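Local coordinates for uncharacterized protein (Legionella pneumophila subsp. pneumophila, PDB 4HFV), which is probably a type IV secretion (Dot/Icm) effector delivered into the host cell, with its molecular activity not established, at residues A81-R85 / L106-L112. Sequence-based numbering, arbitrary orientation.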
loop_
_atom_site.group_PDB
_atom_site.type_symbol
_atom_site.label_atom_id
_atom_site.label_comp_id
_atom_site.label_asym_id
_atom_site.label_seq_id
_atom_site.Cartn_x
_atom_site.Cartn_y
_atom_site.Cartn_z
ATOM N N ALA A 81 -2.405 -10.345 -17.507
ATOM C CA ALA A 81 -1.663 -10.788 -18.683
ATOM C C ALA A 81 -0.262 -10.225 -18.587
ATOM O O ALA A 81 0.713 -10.945 -18.821
ATOM C CB ALA A 81 -2.329 -10.350 -19.998
ATOM N N TYR A 82 -0.166 -8.936 -18.244
ATOM C CA TYR A 82 1.140 -8.299 -18.123
ATOM C C TYR A 82 1.986 -8.989 -17.069
ATOM O O TYR A 82 3.144 -9.274 -17.300
ATOM C CB TYR A 82 1.001 -6.815 -17.792
ATOM C CG TYR A 82 2.317 -6.098 -17.930
ATOM C CD1 TYR A 82 3.200 -6.072 -16.874
ATOM C CD2 TYR A 82 2.707 -5.509 -19.146
ATOM C CE1 TYR A 82 4.418 -5.434 -16.976
ATOM C CE2 TYR A 82 3.928 -4.879 -19.266
ATOM C CZ TYR A 82 4.778 -4.851 -18.168
ATOM O OH TYR A 82 5.999 -4.231 -18.215
ATOM N N TYR A 83 1.383 -9.277 -15.917
ATOM C CA TYR A 83 2.076 -9.965 -14.823
ATOM C C TYR A 83 2.579 -11.357 -15.227
ATOM O O TYR A 83 3.717 -11.749 -14.947
ATOM C CB TYR A 83 1.112 -10.036 -13.613
ATOM C CG TYR A 83 1.674 -10.635 -12.330
ATOM C CD1 TYR A 83 2.861 -10.189 -11.770
ATOM C CD2 TYR A 83 0.966 -11.626 -11.651
ATOM C CE1 TYR A 83 3.321 -10.734 -10.566
ATOM C CE2 TYR A 83 1.413 -12.179 -10.487
ATOM C CZ TYR A 83 2.582 -11.749 -9.943
ATOM O OH TYR A 83 3.004 -12.351 -8.777
ATOM N N ILE A 84 1.723 -12.139 -15.860
ATOM C CA ILE A 84 2.159 -13.471 -16.254
ATOM C C ILE A 84 3.236 -13.387 -17.317
ATOM O O ILE A 84 4.195 -14.152 -17.284
ATOM C CB ILE A 84 0.995 -14.340 -16.748
ATOM C CG1 ILE A 84 0.196 -14.823 -15.531
ATOM C CG2 ILE A 84 1.545 -15.515 -17.559
ATOM C CD1 ILE A 84 -1.160 -15.314 -15.875
ATOM N N ARG A 85 3.096 -12.453 -18.264
ATOM C CA ARG A 85 4.176 -12.189 -19.238
ATOM C C ARG A 85 5.518 -11.916 -18.520
ATOM O O ARG A 85 6.564 -12.476 -18.859
ATOM C CB ARG A 85 3.809 -10.976 -20.115
ATOM C CG ARG A 85 4.842 -10.573 -21.192
ATOM C CD ARG A 85 4.260 -9.531 -22.152
ATOM N NE ARG A 85 5.222 -9.018 -23.139
ATOM C CZ ARG A 85 6.105 -8.055 -22.895
ATOM N NH1 ARG A 85 6.148 -7.508 -21.706
ATOM N NH2 ARG A 85 6.922 -7.604 -23.848
ATOM N N LEU A 106 1.281 -12.994 -25.497
ATOM C CA LEU A 106 0.908 -12.015 -24.503
ATOM C C LEU A 106 1.360 -10.611 -24.931
ATOM O O LEU A 106 0.600 -9.663 -24.797
ATOM C CB LEU A 106 1.475 -12.395 -23.120
ATOM C CG LEU A 106 0.838 -13.669 -22.602
ATOM C CD1 LEU A 106 1.569 -14.175 -21.370
ATOM C CD2 LEU A 106 -0.618 -13.444 -22.277
ATOM N N THR A 107 2.557 -10.480 -25.507
ATOM C CA THR A 107 3.018 -9.190 -25.982
ATOM C C THR A 107 2.042 -8.643 -27.029
ATOM O O THR A 107 1.655 -7.462 -27.005
ATOM C CB THR A 107 4.372 -9.327 -26.656
ATOM O OG1 THR A 107 5.305 -9.878 -25.716
ATOM C CG2 THR A 107 4.833 -7.978 -27.257
ATOM N N ILE A 108 1.681 -9.519 -27.971
ATOM C CA ILE A 108 0.728 -9.196 -29.033
ATOM C C ILE A 108 -0.670 -8.861 -28.492
ATOM O O ILE A 108 -1.252 -7.883 -28.902
ATOM C CB ILE A 108 0.567 -10.355 -30.075
ATOM C CG1 ILE A 108 1.900 -10.714 -30.770
ATOM C CG2 ILE A 108 -0.465 -9.989 -31.110
ATOM C CD1 ILE A 108 2.509 -9.595 -31.488
ATOM N N SER A 109 -1.190 -9.663 -27.574
ATOM C CA SER A 109 -2.539 -9.456 -27.051
ATOM C C SER A 109 -2.642 -8.093 -26.381
ATOM O O SER A 109 -3.660 -7.412 -26.463
ATOM C CB SER A 109 -2.911 -10.543 -26.044
ATOM O OG SER A 109 -3.142 -11.793 -26.681
ATOM N N LEU A 110 -1.568 -7.709 -25.723
ATOM C CA LEU A 110 -1.511 -6.452 -24.992
ATOM C C LEU A 110 -1.175 -5.236 -25.911
ATOM O O LEU A 110 -1.246 -4.104 -25.495
ATOM C CB LEU A 110 -0.515 -6.596 -23.863
ATOM C CG LEU A 110 -0.945 -7.473 -22.673
ATOM C CD1 LEU A 110 0.193 -7.761 -21.697
ATOM C CD2 LEU A 110 -2.140 -6.805 -21.948
ATOM N N ASP A 111 -0.780 -5.510 -27.145
ATOM C CA ASP A 111 -0.391 -4.481 -28.117
ATOM C C ASP A 111 0.779 -3.647 -27.609
ATOM O O ASP A 111 0.875 -2.441 -27.880
ATOM C CB ASP A 111 -1.566 -3.591 -28.548
ATOM C CG ASP A 111 -1.263 -2.801 -29.846
ATOM O OD1 ASP A 111 -0.578 -3.347 -30.751
ATOM O OD2 ASP A 111 -1.667 -1.630 -29.935
ATOM N N LEU A 112 1.716 -4.323 -26.955
ATOM C CA LEU A 112 2.875 -3.665 -26.414
ATOM C C LEU A 112 3.895 -3.332 -27.488
ATOM O O LEU A 112 4.190 -4.135 -28.380
ATOM C CB LEU A 112 3.524 -4.530 -25.323
ATOM C CG LEU A 112 2.738 -4.687 -24.024
ATOM C CD1 LEU A 112 3.364 -5.816 -23.228
ATOM C CD2 LEU A 112 2.735 -3.390 -23.217
#
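Side-chain packing between a helix and the C-terminal end of another, mainly apolar with an Arg-Thr hydrogen bond on its more exposed side, joins the second half of helix 70-90 to the last turn of helix 101-109 and the residues after it. The nearest CA pair across the segments is Arg85 and Leu106, 6.2 Å apart, and 388 Å² is buried, both sides summed. Leu106 and Leu110, one turn apart, both point toward the partner helix. Leu106 CD2 lies 4.2 Å from Ala81 CB and Leu106 CD1 4.0 Å from Ile84 CG2, while Leu110 CD1 sits 4.0 Å from Ala81 CB and 4.1 Å from Tyr82 CB. Helix 101-109 terminates in a Schellman motif: Asp111 has positive phi (59°), and Leu112 N bonds to Thr107 O (3.1 Å) while Asp111 N bonds to Ile108 O (3.0 Å). By turning the chain sharply aside, this cap sets Leu112 against the interface, where its CD1 meets Tyr82 CE2 at 4.1 Å and covers one face of the Arg85 guanidinium, 3.6 Å from Arg85 CZ. Arg85, fully extended through chi3, donates a nearly linear hydrogen bond from NE to Thr107 OG1 (2.7 Å, N-H...O angle 171°); its NH2 adds a weak one to the same oxygen at 3.4 Å. Within this all-helical fold, Ile84 also packs on helix 49-64 and Tyr82 on helix 120-136.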